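Side-chain contacts in gamma-glutamyltranspeptidase (PDB 5HFT), which catalyses the conversion of oxamate to oxalate in the degradation of uric acid and belongs to the gamma-glutamyltransferase family: residues Ser43-Ala48 with Leu155-Gly160; Ala56-Val61 with Gly146-Val151; Ala66-Val69 with Met74-Leu77. One frame throughout, in Å; residues are numbered along the deposited sequence.

Interaction 1: Ser43-Ala48 with Leu155-Gly160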
loop_
_atom_site.group_PDB
_atom_site.type_symbol
_atom_site.label_atom_id
_atom_site.label_comp_id
_atom_site.label_asym_id
_atom_site.label_seq_id
_atom_site.Cartn_x
_atom_site.Cartn_y
_atom_site.Cartn_z
ATOM N N SER A 43 2.849 -13.415 1.667
ATOM C CA SER A 43 4.146 -13.569 2.323
ATOM C C SER A 43 4.975 -14.690 1.699
ATOM O O SER A 43 6.177 -14.526 1.465
ATOM C CB SER A 43 3.933 -13.830 3.807
ATOM O OG SER A 43 3.254 -12.745 4.408
ATOM N N GLN A 44 4.353 -15.833 1.413
ATOM C CA GLN A 44 5.097 -16.955 0.851
ATOM C C GLN A 44 5.462 -16.745 -0.609
ATOM O O GLN A 44 6.459 -17.296 -1.077
ATOM C CB GLN A 44 4.304 -18.245 1.009
ATOM C CG GLN A 44 4.040 -18.646 2.458
ATOM C CD GLN A 44 5.306 -18.948 3.264
ATOM O OE1 GLN A 44 5.252 -19.027 4.490
ATOM N NE2 GLN A 44 6.441 -19.133 2.579
ATOM N N SER A 45 4.697 -15.945 -1.342
ATOM C CA SER A 45 5.050 -15.687 -2.731
ATOM C C SER A 45 6.300 -14.841 -2.811
ATOM O O SER A 45 7.194 -15.130 -3.611
ATOM C CB SER A 45 3.897 -14.984 -3.447
ATOM O OG SER A 45 3.386 -15.802 -4.472
ATOM N N ALA A 46 6.383 -13.795 -1.983
ATOM C CA ALA A 46 7.631 -13.051 -1.847
ATOM C C ALA A 46 8.755 -13.959 -1.384
ATOM O O ALA A 46 9.855 -13.936 -1.951
ATOM C CB ALA A 46 7.462 -11.894 -0.859
ATOM N N LEU A 47 8.486 -14.797 -0.379
ATOM C CA LEU A 47 9.543 -15.618 0.207
ATOM C C LEU A 47 10.144 -16.582 -0.801
ATOM O O LEU A 47 11.356 -16.827 -0.782
ATOM C CB LEU A 47 9.018 -16.398 1.394
ATOM C CG LEU A 47 10.165 -16.877 2.255
ATOM C CD1 LEU A 47 10.803 -15.654 2.885
ATOM C CD2 LEU A 47 9.644 -17.858 3.297
ATOM N N ALA A 48 9.319 -17.151 -1.686
ATOM C CA ALA A 48 9.855 -18.102 -2.654
ATOM C C ALA A 48 10.872 -17.422 -3.563
ATOM O O ALA A 48 11.987 -17.927 -3.741
ATOM C CB ALA A 48 8.724 -18.745 -3.466
ATOM N N LEU A 155 5.041 -13.602 -11.729
ATOM C CA LEU A 155 3.584 -13.693 -11.718
ATOM C C LEU A 155 3.070 -15.115 -11.606
ATOM O O LEU A 155 1.856 -15.310 -11.571
ATOM C CB LEU A 155 2.989 -13.071 -12.980
ATOM C CG LEU A 155 3.434 -11.658 -13.282
ATOM C CD1 LEU A 155 2.880 -11.291 -14.650
ATOM C CD2 LEU A 155 2.957 -10.743 -12.180
ATOM N N ALA A 156 3.956 -16.105 -11.571
ATOM C CA ALA A 156 3.520 -17.491 -11.635
ATOM C C ALA A 156 2.499 -17.803 -10.543
ATOM O O ALA A 156 1.429 -18.361 -10.825
ATOM C CB ALA A 156 4.727 -18.422 -11.564
ATOM N N ASP A 157 2.817 -17.483 -9.286
ATOM C CA ASP A 157 1.869 -17.799 -8.219
ATOM C C ASP A 157 0.555 -17.053 -8.410
ATOM O O ASP A 157 -0.521 -17.635 -8.233
ATOM C CB ASP A 157 2.438 -17.456 -6.849
ATOM C CG ASP A 157 3.705 -18.177 -6.544
ATOM O OD1 ASP A 157 4.228 -18.889 -7.421
ATOM O OD2 ASP A 157 4.169 -18.041 -5.398
ATOM N N ALA A 158 0.621 -15.775 -8.808
ATOM C CA ALA A 158 -0.594 -14.984 -9.006
ATOM C C ALA A 158 -1.505 -15.602 -10.058
ATOM O O ALA A 158 -2.729 -15.658 -9.876
ATOM C CB ALA A 158 -0.242 -13.552 -9.428
ATOM N N ILE A 159 -0.923 -16.054 -11.168
ATOM C CA ILE A 159 -1.695 -16.687 -12.229
ATOM C C ILE A 159 -2.423 -17.925 -11.710
ATOM O O ILE A 159 -3.648 -18.043 -11.829
ATOM C CB ILE A 159 -0.771 -17.023 -13.409
ATOM C CG1 ILE A 159 -0.439 -15.742 -14.178
ATOM C CG2 ILE A 159 -1.402 -18.098 -14.287
ATOM C CD1 ILE A 159 0.669 -15.894 -15.155
ATOM N N GLY A 160 -1.677 -18.855 -11.112
ATOM C CA GLY A 160 -2.245 -20.120 -10.671
ATOM C C GLY A 160 -3.310 -19.988 -9.599
ATOM O O GLY A 160 -4.240 -20.795 -9.548
#
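Asp-157 turns its CG away from its own carbonyl carbon and beside its backbone N (chi1 -59°), which sends the carboxylate out of helix 156-164 toward helix 40-51, where the hydroxyl of Ser-45 comes to meet it. Ser-45 OG donates a hydrogen bond to Asp-157 OD2 over 2.5 Å. The hydroxyl reaches this oxygen on its anti side, turned away from OD1, and 24° out of the carboxylate plane. Coming from that side, the hydroxyl lies over the CB end of the aspartate and not between its two oxygens. The bond is the whole of the direct contact; the CA atoms of Ser-45 and Asp-157, the nearest pair of the two segments, are 6.7 Å apart. Both helices also lean on helix 56-70, an element of the N-terminal nucleophile hydrolase fold of this family: Ser-45 touches Ala-66 there, and Ala-158 touches Ala-65. Asp-157 lies in the first turn of its helix, whose N-terminal end would be expected to favour a negative carboxylate. Its second oxygen, OD1, has a long, weak ion pair with Arg-153. Elsewhere on helix 40-51, Ser-43 OG is hydrogen-bonded to the backbone of another protein chain, joining that helix to the assembly.

Interaction 2: Ala56-Val61 with Gly146-Val151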
loop_
_atom_site.group_PDB
_atom_site.type_symbol
_atom_site.label_atom_id
_atom_site.label_comp_id
_atom_site.label_asym_id
_atom_site.label_seq_id
_atom_site.Cartn_x
_atom_site.Cartn_y
_atom_site.Cartn_z
ATOM N N ALA A 56 14.766 -8.513 -3.011
ATOM C CA ALA A 56 13.595 -8.100 -2.247
ATOM C C ALA A 56 12.547 -7.417 -3.122
ATOM O O ALA A 56 11.351 -7.478 -2.809
ATOM C CB ALA A 56 13.996 -7.173 -1.106
ATOM N N ILE A 57 12.964 -6.720 -4.185
ATOM C CA ILE A 57 11.986 -6.007 -5.006
ATOM C C ILE A 57 11.181 -6.988 -5.851
ATOM O O ILE A 57 9.944 -6.984 -5.828
ATOM C CB ILE A 57 12.681 -4.945 -5.874
ATOM C CG1 ILE A 57 13.058 -3.737 -5.020
ATOM C CG2 ILE A 57 11.754 -4.493 -6.978
ATOM C CD1 ILE A 57 14.187 -2.928 -5.576
ATOM N N GLU A 58 11.868 -7.879 -6.566
ATOM C CA GLU A 58 11.162 -8.888 -7.346
ATOM C C GLU A 58 10.273 -9.730 -6.434
ATOM O O GLU A 58 9.158 -10.113 -6.811
ATOM C CB GLU A 58 12.173 -9.750 -8.108
ATOM C CG GLU A 58 13.180 -8.950 -8.975
ATOM C CD GLU A 58 14.344 -9.794 -9.512
ATOM O OE1 GLU A 58 15.121 -10.349 -8.694
ATOM O OE2 GLU A 58 14.480 -9.918 -10.750
ATOM N N ALA A 59 10.740 -10.012 -5.217
ATOM C CA ALA A 59 9.893 -10.706 -4.256
ATOM C C ALA A 59 8.683 -9.862 -3.910
ATOM O O ALA A 59 7.587 -10.397 -3.713
ATOM C CB ALA A 59 10.686 -11.065 -2.993
ATOM N N MET A 60 8.861 -8.538 -3.821
ATOM C CA MET A 60 7.721 -7.660 -3.558
ATOM C C MET A 60 6.762 -7.638 -4.735
ATOM O O MET A 60 5.541 -7.604 -4.550
ATOM C CB MET A 60 8.170 -6.233 -3.273
ATOM C CG MET A 60 7.006 -5.316 -3.008
ATOM S SD MET A 60 6.248 -5.775 -1.447
ATOM C CE MET A 60 7.452 -5.124 -0.287
ATOM N N VAL A 61 7.290 -7.684 -5.954
ATOM C CA VAL A 61 6.416 -7.625 -7.114
ATOM C C VAL A 61 5.561 -8.883 -7.187
ATOM O O VAL A 61 4.336 -8.806 -7.349
ATOM C CB VAL A 61 7.232 -7.413 -8.402
ATOM C CG1 VAL A 61 6.410 -7.825 -9.597
ATOM C CG2 VAL A 61 7.615 -5.963 -8.541
ATOM N N GLY A 146 22.840 -7.216 -10.047
ATOM C CA GLY A 146 23.310 -7.334 -11.414
ATOM C C GLY A 146 22.465 -8.224 -12.301
ATOM O O GLY A 146 22.755 -8.380 -13.494
ATOM N N ARG A 147 21.396 -8.784 -11.743
ATOM C CA ARG A 147 20.616 -9.843 -12.356
ATOM C C ARG A 147 19.150 -9.439 -12.323
ATOM O O ARG A 147 18.795 -8.357 -11.842
ATOM C CB ARG A 147 20.849 -11.182 -11.632
ATOM N N ALA A 148 18.296 -10.341 -12.818
ATOM C CA ALA A 148 16.843 -10.209 -12.797
ATOM C C ALA A 148 16.242 -11.544 -13.205
ATOM O O ALA A 148 16.769 -12.205 -14.101
ATOM C CB ALA A 148 16.346 -9.106 -13.750
ATOM N N LEU A 149 15.130 -11.933 -12.552
ATOM C CA LEU A 149 14.400 -13.153 -12.892
ATOM C C LEU A 149 13.393 -12.889 -14.007
ATOM O O LEU A 149 13.002 -11.745 -14.253
ATOM C CB LEU A 149 13.680 -13.689 -11.656
ATOM C CG LEU A 149 14.560 -14.149 -10.498
ATOM C CD1 LEU A 149 13.717 -14.557 -9.303
ATOM C CD2 LEU A 149 15.461 -15.287 -10.939
ATOM N N PRO A 150 12.967 -13.928 -14.722
ATOM C CA PRO A 150 11.904 -13.746 -15.723
ATOM C C PRO A 150 10.612 -13.239 -15.093
ATOM O O PRO A 150 10.196 -13.692 -14.023
ATOM C CB PRO A 150 11.723 -15.149 -16.313
ATOM C CG PRO A 150 12.999 -15.871 -16.016
ATOM C CD PRO A 150 13.504 -15.304 -14.718
ATOM N N VAL A 151 9.987 -12.272 -15.768
ATOM C CA VAL A 151 8.677 -11.774 -15.342
ATOM C C VAL A 151 7.679 -12.921 -15.172
ATOM O O VAL A 151 6.935 -12.973 -14.183
ATOM C CB VAL A 151 8.167 -10.715 -16.345
ATOM C CG1 VAL A 151 8.180 -11.266 -17.770
ATOM C CG2 VAL A 151 6.762 -10.271 -16.002
#
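Glu-58 points its carboxylate from the first turn of helix 56-70 at the backbone of Ala-148 and Leu-149, in the loop between helices 130-144 and 151-154. Its CG stands beside the backbone N (chi1 -53°) and the chain is extended beyond it, so the acid group spans the gap between two backbones whose nearest CA atoms, in Glu-58 and Leu-149, are 7.7 Å apart. OE2 leads. It accepts the N-H of Leu-149 at 2.8 Å, measured from Leu-149 N to Glu-58 OE2, with an N-H...O angle of 161°. The donor arrives on the syn side of OE2, tilted 26° from the carboxylate plane. Ala-148 flanks the same oxygen mainly with its CA, and its CB stands 3.6 Å from Glu-58 OE2, while Leu-149 directs its CB toward the helix and holds it 4.0 Å from that oxygen. The leucine side chain also packs on Ile-49 of helix 40-51, which touches Glu-58 as well. The other oxygen, OE1, turns back to the N-H of Ser-55, the residue before the helix. This is the Glu-to-N-cap half of a capping box; Ser-55 OG makes a weak bond to Ile-57 N. A buried carboxylate is therefore gripped by two backbone N-H groups, one oxygen to each, which limits its rotation. Both donors are neutral amides, so a negative charge would be eased, as far as the modelled atoms go, by amide dipoles and probably by the helix N-terminus, and one acid ties the start of its own helix to a distant loop.

Interaction 3: Ala66-Val69 with Met74-Leu77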
loop_
_atom_site.group_PDB
_atom_site.type_symbol
_atom_site.label_atom_id
_atom_site.label_comp_id
_atom_site.label_asym_id
_atom_site.label_seq_id
_atom_site.Cartn_x
_atom_site.Cartn_y
_atom_site.Cartn_z
ATOM N N ALA A 66 0.259 -11.543 -6.128
ATOM C CA ALA A 66 -0.401 -12.560 -5.308
ATOM C C ALA A 66 -1.490 -11.959 -4.423
ATOM O O ALA A 66 -2.622 -12.445 -4.403
ATOM C CB ALA A 66 0.634 -13.281 -4.451
ATOM N N ILE A 67 -1.165 -10.893 -3.689
ATOM C CA ILE A 67 -2.126 -10.189 -2.839
ATOM C C ILE A 67 -3.218 -9.504 -3.654
ATOM O O ILE A 67 -4.211 -9.032 -3.083
ATOM C CB ILE A 67 -1.376 -9.191 -1.920
ATOM C CG1 ILE A 67 -2.239 -8.723 -0.756
ATOM C CG2 ILE A 67 -0.890 -7.966 -2.683
ATOM C CD1 ILE A 67 -2.306 -9.672 0.369
ATOM N N ALA A 68 -3.041 -9.391 -4.974
ATOM C CA ALA A 68 -4.110 -8.877 -5.824
ATOM C C ALA A 68 -5.154 -9.945 -6.084
ATOM O O ALA A 68 -6.356 -9.676 -6.037
ATOM C CB ALA A 68 -3.544 -8.365 -7.145
ATOM N N VAL A 69 -4.722 -11.176 -6.302
ATOM C CA VAL A 69 -5.681 -12.251 -6.479
ATOM C C VAL A 69 -6.401 -12.541 -5.168
ATOM O O VAL A 69 -7.624 -12.710 -5.152
ATOM C CB VAL A 69 -4.958 -13.501 -7.008
ATOM C CG1 VAL A 69 -5.888 -14.674 -7.052
ATOM C CG2 VAL A 69 -4.340 -13.236 -8.379
ATOM N N MET A 74 -9.809 -5.151 -1.588
ATOM C CA MET A 74 -9.030 -4.110 -0.935
ATOM C C MET A 74 -7.904 -3.556 -1.792
ATOM O O MET A 74 -7.316 -2.532 -1.418
ATOM C CB MET A 74 -8.402 -4.639 0.363
ATOM C CG MET A 74 -9.321 -4.784 1.556
ATOM S SD MET A 74 -8.327 -5.344 2.962
ATOM C CE MET A 74 -9.306 -4.702 4.320
ATOM N N ASN A 75 -7.576 -4.200 -2.910
ATOM C CA ASN A 75 -6.435 -3.815 -3.725
ATOM C C ASN A 75 -6.454 -4.713 -4.954
ATOM O O ASN A 75 -7.164 -5.715 -4.992
ATOM C CB ASN A 75 -5.100 -3.968 -2.955
ATOM C CG ASN A 75 -4.578 -5.384 -2.985
ATOM O OD1 ASN A 75 -3.654 -5.705 -3.726
ATOM N ND2 ASN A 75 -5.210 -6.256 -2.219
ATOM N N GLY A 76 -5.652 -4.361 -5.949
ATOM C CA GLY A 76 -5.501 -5.206 -7.112
ATOM C C GLY A 76 -4.839 -4.442 -8.240
ATOM O O GLY A 76 -4.340 -3.326 -8.055
ATOM N N LEU A 77 -4.851 -5.070 -9.418
ATOM C CA LEU A 77 -4.300 -4.462 -10.625
ATOM C C LEU A 77 -5.065 -3.205 -11.033
ATOM O O LEU A 77 -4.665 -2.530 -11.984
ATOM C CB LEU A 77 -4.327 -5.479 -11.779
ATOM C CG LEU A 77 -3.690 -6.879 -11.591
ATOM C CD1 LEU A 77 -3.234 -7.570 -12.893
ATOM C CD2 LEU A 77 -2.590 -6.873 -10.585
#
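The carbonyl oxygen of Ile-67 receives the side-chain amide of Asn-75, with Asn-75 ND2 3.1 Å from Ile-67 O and an N-H...O angle of 156°. The donor stands above the carbonyl plane, 42° out of it, whereas the oxygen lies close to the plane of the asparagine amide. Asn-75 OD1 serves another purpose: a polar side chain of another protein chain is hydrogen-bonded to it, so the two ends of one amide join helix, loop and partner chain. Asn-75 CG sits between its backbone N and carbonyl carbon (chi1 83°), and the side chain crosses that of Ile-67 at about a right angle, with Ile-67 CG2 3.7 Å from Asn-75 OD1. The contact folds the loop leading to strand 80-86 back over the last turn of helix 56-70, a helix-to-strand connection in the N-terminal nucleophile hydrolase fold. Farther along the loop the contact becomes apolar. Ala-68 CB rests 3.7 Å from Gly-76 CA; at the backbone angles of Gly-76 a CB would run into the carbonyl oxygen of Asn-75, which suits glycine. Ala-68 CB also meets Leu-77 CD2 at 3.9 Å, and Leu-77 continues onto Leu-215 and Leu-218 of helix 209-221.

How the interactions relate
Helix 56-70 connects all three contacts. Interaction 2 uses its first turn and interaction 3 its last; their centres lie about 18 Å apart and they do not touch, the nearest atoms being about 5 Å from each other. Interaction 1 packs against this helix between them, its centre about 12 Å from each of the others. It touches interaction 2 through Ala-46 O and Ala-59 CB, 3.2 Å apart, and interaction 3 through Ala-158 O and Val-69 CG2, 3.3 Å apart. Interactions 1 and 2 tie distant parts of the chain to helices 40-51 and 56-70, whereas interaction 3 closes a short turn, buried nearer the centre of the chain.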